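Local atomic coordinates of 4-hydroxy-tetrahydrodipicolinate synthase (Thermotoga maritima, PDB entry 1O5K), a protein that probably catalyses the condensation of pyruvate with aspartate semialdehyde to 4-hydroxy-tetrahydrodipicolinate, a step of lysine biosynthesis, as a homotetramer. Residues Ile82-Thr96 with Ala108-Lys120. Residues are numbered along the deposited sequence; the frame is centred on the assembly and turned at random.
Sequences IPVIVGAGTNSTEKT and ANGVLVVTPYYNK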
ATOM      1  N   ILE A  82     -23.653  -4.967 -33.128  1.00 23.53           N
ATOM      2  CA  ILE A  82     -22.414  -4.624 -32.416  1.00 24.86           C
ATOM      3  C   ILE A  82     -21.685  -5.898 -32.115  1.00 25.36           C
ATOM      4  O   ILE A  82     -22.306  -6.965 -32.117  1.00 25.53           O
ATOM      5  CB  ILE A  82     -22.744  -3.900 -31.119  1.00 24.18           C
ATOM      6  CG1 ILE A  82     -23.623  -4.772 -30.229  1.00 26.62           C
ATOM      7  CG2 ILE A  82     -23.498  -2.596 -31.423  1.00 28.03           C
ATOM      8  CD1 ILE A  82     -23.959  -4.133 -28.881  1.00 26.85           C
ATOM      9  N   PRO A  83     -20.374  -5.833 -31.870  1.00 24.99           N
ATOM     10  CA  PRO A  83     -19.637  -7.061 -31.573  1.00 25.15           C
ATOM     11  C   PRO A  83     -19.961  -7.642 -30.236  1.00 23.37           C
ATOM     12  O   PRO A  83     -20.281  -6.880 -29.250  1.00 26.16           O
ATOM     13  CB  PRO A  83     -18.187  -6.630 -31.590  1.00 24.40           C
ATOM     14  CG  PRO A  83     -18.199  -5.249 -31.418  1.00 25.88           C
ATOM     15  CD  PRO A  83     -19.472  -4.681 -31.974  1.00 27.02           C
ATOM     16  N   VAL A  84     -19.847  -8.975 -30.169  1.00 26.73           N
ATOM     17  CA  VAL A  84     -20.033  -9.719 -28.931  1.00 24.66           C
ATOM     18  C   VAL A  84     -18.682 -10.326 -28.605  1.00 25.02           C
ATOM     19  O   VAL A  84     -18.133 -11.124 -29.364  1.00 24.26           O
ATOM     20  CB  VAL A  84     -21.143 -10.814 -29.076  1.00 26.13           C
ATOM     21  CG1 VAL A  84     -21.237 -11.754 -27.840  1.00 22.92           C
ATOM     22  CG2 VAL A  84     -22.502 -10.146 -29.323  1.00 24.48           C
ATOM     23  N   ILE A  85     -18.148  -9.883 -27.496  1.00 21.57           N
ATOM     24  CA  ILE A  85     -16.839 -10.229 -27.014  1.00 22.86           C
ATOM     25  C   ILE A  85     -17.032 -11.106 -25.759  1.00 24.95           C
ATOM     26  O   ILE A  85     -17.704 -10.700 -24.833  1.00 25.96           O
ATOM     27  CB  ILE A  85     -16.061  -8.959 -26.686  1.00 22.99           C
ATOM     28  CG1 ILE A  85     -15.891  -8.099 -27.937  1.00 22.98           C
ATOM     29  CG2 ILE A  85     -14.689  -9.325 -26.091  1.00 25.39           C
ATOM     30  CD1 ILE A  85     -15.232  -6.788 -27.702  1.00 32.78           C
ATOM     31  N   VAL A  86     -16.433 -12.290 -25.759  1.00 24.72           N
ATOM     32  CA  VAL A  86     -16.668 -13.312 -24.748  1.00 24.87           C
ATOM     33  C   VAL A  86     -15.443 -13.441 -23.843  1.00 27.42           C
ATOM     34  O   VAL A  86     -14.312 -13.588 -24.330  1.00 24.56           O
ATOM     35  CB  VAL A  86     -16.946 -14.639 -25.400  1.00 24.69           C
ATOM     36  CG1 VAL A  86     -17.097 -15.753 -24.354  1.00 25.47           C
ATOM     37  CG2 VAL A  86     -18.176 -14.518 -26.312  1.00 28.60           C
ATOM     38  N   GLY A  87     -15.658 -13.317 -22.549  1.00 23.43           N
ATOM     39  CA  GLY A  87     -14.635 -13.642 -21.577  1.00 25.70           C
ATOM     40  C   GLY A  87     -14.211 -15.110 -21.679  1.00 27.62           C
ATOM     41  O   GLY A  87     -15.045 -15.978 -21.681  1.00 28.45           O
ATOM     42  N   ALA A  88     -12.910 -15.366 -21.756  1.00 26.13           N
ATOM     43  CA  ALA A  88     -12.415 -16.701 -22.008  1.00 26.34           C
ATOM     44  C   ALA A  88     -11.059 -16.968 -21.330  1.00 28.13           C
ATOM     45  O   ALA A  88     -10.374 -17.918 -21.679  1.00 31.38           O
ATOM     46  CB  ALA A  88     -12.300 -16.931 -23.491  1.00 26.23           C
ATOM     47  N   GLY A  89     -10.661 -16.127 -20.394  1.00 27.93           N
ATOM     48  CA  GLY A  89      -9.337 -16.259 -19.775  1.00 31.24           C
ATOM     49  C   GLY A  89      -9.410 -17.095 -18.506  1.00 28.98           C
ATOM     50  O   GLY A  89     -10.339 -16.944 -17.710  1.00 28.72           O
ATOM     51  N   THR A  90      -8.446 -17.979 -18.314  1.00 27.66           N
ATOM     52  CA  THR A  90      -8.260 -18.643 -17.020  1.00 25.46           C
ATOM     53  C   THR A  90      -6.776 -18.576 -16.656  1.00 24.49           C
ATOM     54  O   THR A  90      -5.978 -17.946 -17.330  1.00 25.35           O
ATOM     55  CB  THR A  90      -8.770 -20.117 -16.996  1.00 28.34           C
ATOM     56  OG1 THR A  90      -7.833 -21.028 -17.657  1.00 25.33           O
ATOM     57  CG2 THR A  90     -10.063 -20.280 -17.765  1.00 37.87           C
ATOM     58  N   ASN A  91      -6.410 -19.247 -15.594  1.00 24.31           N
ATOM     59  CA  ASN A  91      -4.987 -19.223 -15.176  1.00 23.57           C
ATOM     60  C   ASN A  91      -4.171 -20.390 -15.690  1.00 23.41           C
ATOM     61  O   ASN A  91      -2.978 -20.539 -15.305  1.00 22.83           O
ATOM     62  CB  ASN A  91      -4.900 -19.006 -13.664  1.00 22.49           C
ATOM     63  CG  ASN A  91      -5.499 -20.115 -12.861  1.00 24.53           C
ATOM     64  OD1 ASN A  91      -6.141 -21.036 -13.398  1.00 24.73           O
ATOM     65  ND2 ASN A  91      -5.351 -20.013 -11.506  1.00 26.66           N
ATOM     66  N   SER A  92      -4.757 -21.179 -16.589  1.00 22.90           N
ATOM     67  CA  SER A  92      -4.024 -22.190 -17.354  1.00 23.61           C
ATOM     68  C   SER A  92      -4.019 -21.788 -18.835  1.00 25.28           C
ATOM     69  O   SER A  92      -5.052 -21.540 -19.403  1.00 23.61           O
ATOM     70  CB  SER A  92      -4.675 -23.535 -17.206  1.00 23.97           C
ATOM     71  OG  SER A  92      -4.290 -24.370 -18.273  1.00 22.87           O
ATOM     72  N   THR A  93      -2.843 -21.791 -19.456  1.00 22.84           N
ATOM     73  CA  THR A  93      -2.748 -21.381 -20.862  1.00 22.81           C
ATOM     74  C   THR A  93      -3.529 -22.385 -21.756  1.00 22.97           C
ATOM     75  O   THR A  93      -4.245 -21.998 -22.712  1.00 24.68           O
ATOM     76  CB  THR A  93      -1.257 -21.279 -21.243  1.00 22.30           C
ATOM     77  OG1 THR A  93      -0.638 -20.294 -20.375  1.00 24.66           O
ATOM     78  CG2 THR A  93      -1.100 -20.764 -22.710  1.00 23.69           C
ATOM     79  N   GLU A  94      -3.419 -23.671 -21.422  1.00 25.67           N
ATOM     80  CA  GLU A  94      -4.070 -24.721 -22.198  1.00 28.26           C
ATOM     81  C   GLU A  94      -5.571 -24.580 -22.117  1.00 26.43           C
ATOM     82  O   GLU A  94      -6.275 -24.652 -23.116  1.00 25.88           O
ATOM     83  CB  GLU A  94      -3.650 -26.105 -21.679  1.00 27.39           C
ATOM     84  CG  GLU A  94      -4.128 -27.263 -22.509  1.00 32.86           C
ATOM     85  CD  GLU A  94      -3.509 -28.579 -22.037  1.00 39.25           C
ATOM     86  OE1 GLU A  94      -4.278 -29.517 -21.705  1.00 42.28           O
ATOM     87  OE2 GLU A  94      -2.254 -28.654 -21.993  1.00 52.02           O
ATOM     88  N   LYS A  95      -6.064 -24.381 -20.917  1.00 21.77           N
ATOM     89  CA  LYS A  95      -7.516 -24.302 -20.709  1.00 26.47           C
ATOM     90  C   LYS A  95      -8.068 -23.019 -21.289  1.00 25.35           C
ATOM     91  O   LYS A  95      -9.163 -23.015 -21.820  1.00 25.89           O
ATOM     92  CB  LYS A  95      -7.884 -24.335 -19.227  1.00 27.73           C
ATOM     93  CG  LYS A  95      -9.411 -24.266 -18.950  1.00 29.99           C
ATOM     94  CD  LYS A  95     -10.167 -25.419 -19.576  1.00 40.30           C
ATOM     95  CE  LYS A  95     -11.689 -25.144 -19.629  1.00 46.55           C
ATOM     96  NZ  LYS A  95     -12.476 -26.338 -20.104  1.00 48.35           N
ATOM     97  N   THR A  96      -7.285 -21.953 -21.244  1.00 25.84           N
ATOM     98  CA  THR A  96      -7.679 -20.686 -21.855  1.00 23.97           C
ATOM     99  C   THR A  96      -7.871 -20.853 -23.356  1.00 24.52           C
ATOM    100  O   THR A  96      -8.864 -20.417 -23.921  1.00 23.73           O
ATOM    101  CB  THR A  96      -6.641 -19.596 -21.556  1.00 26.11           C
ATOM    102  OG1 THR A  96      -6.603 -19.284 -20.149  1.00 24.25           O
ATOM    103  CG2 THR A  96      -7.054 -18.299 -22.210  1.00 24.02           C
ATOM    104  N   ALA A 108     -18.429 -15.882 -31.688  1.00 27.25           N
ATOM    105  CA  ALA A 108     -18.044 -14.627 -30.995  1.00 26.29           C
ATOM    106  C   ALA A 108     -17.211 -13.736 -31.914  1.00 27.57           C
ATOM    107  O   ALA A 108     -16.517 -14.240 -32.792  1.00 24.96           O
ATOM    108  CB  ALA A 108     -17.262 -14.938 -29.748  1.00 29.67           C
ATOM    109  N   ASN A 109     -17.232 -12.436 -31.662  1.00 24.76           N
ATOM    110  CA  ASN A 109     -16.510 -11.486 -32.508  1.00 26.62           C
ATOM    111  C   ASN A 109     -15.104 -11.174 -31.970  1.00 29.40           C
ATOM    112  O   ASN A 109     -14.280 -10.532 -32.631  1.00 29.50           O
ATOM    113  CB  ASN A 109     -17.336 -10.219 -32.694  1.00 28.35           C
ATOM    114  CG  ASN A 109     -18.745 -10.506 -33.225  1.00 27.88           C
ATOM    115  OD1 ASN A 109     -19.749 -10.242 -32.557  1.00 26.54           O
ATOM    116  ND2 ASN A 109     -18.819 -11.047 -34.438  1.00 31.20           N
ATOM    117  N   GLY A 110     -14.864 -11.605 -30.750  1.00 26.43           N
ATOM    118  CA  GLY A 110     -13.595 -11.453 -30.059  1.00 25.53           C
ATOM    119  C   GLY A 110     -13.644 -12.141 -28.712  1.00 23.56           C
ATOM    120  O   GLY A 110     -14.700 -12.601 -28.253  1.00 22.29           O
ATOM    121  N   VAL A 111     -12.500 -12.201 -28.042  1.00 23.84           N
ATOM    122  CA  VAL A 111     -12.476 -12.699 -26.690  1.00 24.05           C
ATOM    123  C   VAL A 111     -11.752 -11.724 -25.763  1.00 24.14           C
ATOM    124  O   VAL A 111     -10.771 -11.008 -26.175  1.00 23.96           O
ATOM    125  CB  VAL A 111     -11.819 -14.134 -26.568  1.00 23.78           C
ATOM    126  CG1 VAL A 111     -12.732 -15.234 -27.059  1.00 26.75           C
ATOM    127  CG2 VAL A 111     -10.500 -14.138 -27.286  1.00 22.88           C
ATOM    128  N   LEU A 112     -12.181 -11.701 -24.513  1.00 23.57           N
ATOM    129  CA  LEU A 112     -11.550 -10.922 -23.471  1.00 26.91           C
ATOM    130  C   LEU A 112     -10.817 -11.918 -22.583  1.00 27.31           C
ATOM    131  O   LEU A 112     -11.420 -12.856 -22.099  1.00 27.94           O
ATOM    132  CB  LEU A 112     -12.627 -10.155 -22.686  1.00 27.29           C
ATOM    133  CG  LEU A 112     -12.126  -9.226 -21.556  1.00 28.90           C
ATOM    134  CD1 LEU A 112     -11.428  -8.034 -22.179  1.00 31.10           C
ATOM    135  CD2 LEU A 112     -13.223  -8.741 -20.646  1.00 36.30           C
ATOM    136  N   VAL A 113      -9.505 -11.783 -22.461  1.00 26.19           N
ATOM    137  CA  VAL A 113      -8.709 -12.795 -21.791  1.00 26.32           C
ATOM    138  C   VAL A 113      -7.918 -12.180 -20.655  1.00 25.77           C
ATOM    139  O   VAL A 113      -6.911 -11.478 -20.863  1.00 23.37           O
ATOM    140  CB  VAL A 113      -7.745 -13.462 -22.781  1.00 22.35           C
ATOM    141  CG1 VAL A 113      -6.840 -14.446 -22.112  1.00 21.42           C
ATOM    142  CG2 VAL A 113      -8.491 -14.113 -23.933  1.00 22.74           C
ATOM    143  N   VAL A 114      -8.412 -12.416 -19.440  1.00 27.19           N
ATOM    144  CA  VAL A 114      -7.788 -11.861 -18.269  1.00 25.29           C
ATOM    145  C   VAL A 114      -6.399 -12.460 -18.104  1.00 24.67           C
ATOM    146  O   VAL A 114      -6.146 -13.625 -18.459  1.00 24.70           O
ATOM    147  CB  VAL A 114      -8.678 -12.087 -16.998  1.00 25.47           C
ATOM    148  CG1 VAL A 114      -8.815 -13.542 -16.677  1.00 28.01           C
ATOM    149  CG2 VAL A 114      -8.242 -11.215 -15.828  1.00 26.37           C
ATOM    150  N   THR A 115      -5.483 -11.654 -17.605  1.00 23.04           N
ATOM    151  CA  THR A 115      -4.198 -12.212 -17.135  1.00 24.25           C
ATOM    152  C   THR A 115      -4.510 -13.329 -16.141  1.00 23.21           C
ATOM    153  O   THR A 115      -5.383 -13.191 -15.275  1.00 27.48           O
ATOM    154  CB  THR A 115      -3.360 -11.168 -16.367  1.00 26.66           C
ATOM    155  OG1 THR A 115      -4.105 -10.707 -15.245  1.00 30.40           O
ATOM    156  CG2 THR A 115      -3.034  -9.930 -17.215  1.00 27.19           C
ATOM    157  N   PRO A 116      -3.818 -14.456 -16.255  1.00 24.71           N
ATOM    158  CA  PRO A 116      -3.936 -15.512 -15.272  1.00 22.77           C
ATOM    159  C   PRO A 116      -3.921 -14.994 -13.847  1.00 24.88           C
ATOM    160  O   PRO A 116      -3.018 -14.242 -13.441  1.00 25.77           O
ATOM    161  CB  PRO A 116      -2.726 -16.381 -15.547  1.00 24.42           C
ATOM    162  CG  PRO A 116      -2.606 -16.259 -17.087  1.00 23.99           C
ATOM    163  CD  PRO A 116      -2.904 -14.824 -17.366  1.00 23.21           C
ATOM    164  N   TYR A 117      -4.974 -15.362 -13.115  1.00 25.92           N
ATOM    165  CA  TYR A 117      -5.190 -14.977 -11.703  1.00 26.20           C
ATOM    166  C   TYR A 117      -4.618 -16.077 -10.796  1.00 26.07           C
ATOM    167  O   TYR A 117      -4.466 -17.202 -11.240  1.00 22.87           O
ATOM    168  CB  TYR A 117      -6.708 -14.782 -11.396  1.00 28.38           C
ATOM    169  CG  TYR A 117      -7.575 -15.818 -12.084  1.00 24.93           C
ATOM    170  CD1 TYR A 117      -7.720 -17.115 -11.544  1.00 25.39           C
ATOM    171  CD2 TYR A 117      -8.160 -15.559 -13.314  1.00 26.95           C
ATOM    172  CE1 TYR A 117      -8.469 -18.074 -12.175  1.00 30.74           C
ATOM    173  CE2 TYR A 117      -8.889 -16.535 -13.961  1.00 33.14           C
ATOM    174  CZ  TYR A 117      -9.052 -17.785 -13.377  1.00 30.06           C
ATOM    175  OH  TYR A 117      -9.770 -18.732 -14.047  1.00 31.39           O
ATOM    176  N   TYR A 118      -4.204 -15.700  -9.593  1.00 21.84           N
ATOM    177  CA  TYR A 118      -3.809 -16.596  -8.510  1.00 22.64           C
ATOM    178  C   TYR A 118      -2.391 -17.179  -8.604  1.00 21.20           C
ATOM    179  O   TYR A 118      -1.714 -17.263  -7.577  1.00 24.54           O
ATOM    180  CB  TYR A 118      -4.818 -17.738  -8.363  1.00 24.61           C
ATOM    181  CG  TYR A 118      -4.665 -18.621  -7.129  1.00 21.53           C
ATOM    182  CD1 TYR A 118      -4.620 -18.092  -5.856  1.00 25.66           C
ATOM    183  CD2 TYR A 118      -4.586 -19.995  -7.253  1.00 25.91           C
ATOM    184  CE1 TYR A 118      -4.460 -18.905  -4.743  1.00 27.38           C
ATOM    185  CE2 TYR A 118      -4.428 -20.805  -6.155  1.00 35.42           C
ATOM    186  CZ  TYR A 118      -4.357 -20.249  -4.893  1.00 33.50           C
ATOM    187  OH  TYR A 118      -4.220 -21.048  -3.797  1.00 32.90           O
ATOM    188  N   ASN A 119      -1.940 -17.545  -9.803  1.00 22.73           N
ATOM    189  CA  ASN A 119      -0.599 -18.128  -9.945  1.00 21.64           C
ATOM    190  C   ASN A 119       0.474 -17.116 -10.322  1.00 23.04           C
ATOM    191  O   ASN A 119       1.628 -17.516 -10.423  1.00 23.50           O
ATOM    192  CB  ASN A 119      -0.603 -19.337 -10.853  1.00 20.59           C
ATOM    193  CG  ASN A 119      -1.199 -19.085 -12.221  1.00 21.54           C
ATOM    194  OD1 ASN A 119      -1.545 -17.964 -12.589  1.00 22.96           O
ATOM    195  ND2 ASN A 119      -1.211 -20.168 -13.046  1.00 21.16           N
ATOM    196  N   LYS A 120       0.121 -15.814 -10.465  1.00 22.23           N
ATOM    197  CA  LYS A 120       1.112 -14.711 -10.530  1.00 24.70           C
ATOM    198  C   LYS A 120       2.297 -14.963 -11.494  1.00 22.40           C
ATOM    199  O   LYS A 120       3.476 -14.953 -11.140  1.00 23.33           O
ATOM    200  CB  LYS A 120       1.621 -14.296  -9.130  1.00 25.50           C
ATOM    201  CG  LYS A 120       0.544 -13.905  -8.130  1.00 33.03           C
ATOM    202  CD  LYS A 120       1.135 -13.260  -6.821  1.00 30.64           C
ATOM    203  CE  LYS A 120       2.314 -14.018  -6.254  1.00 41.83           C
ATOM    204  NZ  LYS A 120       2.909 -13.390  -5.000  1.00 45.82           N
TER
HETATM  205  O   HOH W   1     -22.385  -9.600 -33.067  1.00 25.65           O
HETATM  206  O   HOH W   2     -11.280 -13.320 -19.220  1.00 16.90           O
HETATM  207  O   HOH W   3      -6.168 -16.102 -19.405  1.00 15.38           O
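Asn-91 meets Tyr-117 through both its methylene and its amide. Asn-91 CB stands over one face of the Tyr-117 ring, 4.2 Å from its centroid and 19° off the normal, a CH-pi contact offset toward the rim. The amide plane is tilted 26° from the ring, and Asn-91 ND2 donates to Tyr-117 O at 3.0 Å. CB is carried toward the ring by the backbone, and chi1 of 64° then swings the amide round so that ND2 meets Tyr-117 O. A third grip comes from Asn-119, whose ND2 donates to Asn-91 O at 2.9 Å. At the phenol end, Tyr-117 OH lies 3.4 Å from Thr-90 CB.

Behind this loop pair, strands 84-87 and 110-114 run parallel as neighbours in the TIM barrel, joined by helix 93-106 in a beta-alpha-beta unit. Val-86 O accepts from Leu-112 N at 2.9 Å, and Ala-88 N continues the ladder to Leu-112 O. Where the strands part, one water bridges Gly-89 N, Leu-112 O and Val-114 N. At the other end Asn-109 OD1 takes Val-84 N in its carbonyl plane, on a lone pair, at 2.7 Å, while Asn-109 N returns a bond to Val-84 O.

Thr-90 is fixed from the helix start: its N donates to Thr-96 OG1 at 2.9 Å, and Ser-92 is the N-cap, its OG accepting from Lys-95 N. Tyr-117 and Tyr-118 stack with Tyr-118 and Tyr-117 of a second subunit. With an alanine at Tyr-117 the Asn-91 methylene is likely to lose its aromatic cover, Thr-90 its neighbour and Tyr-118 of the second subunit its stacking partner. Since Tyr-118 is predicted to belong to the catalytic proton relay, the hydrogen bonds made by Tyr-117 O and Asn-119 ND2, which flank it in sequence, probably help position that relay at the subunit interface.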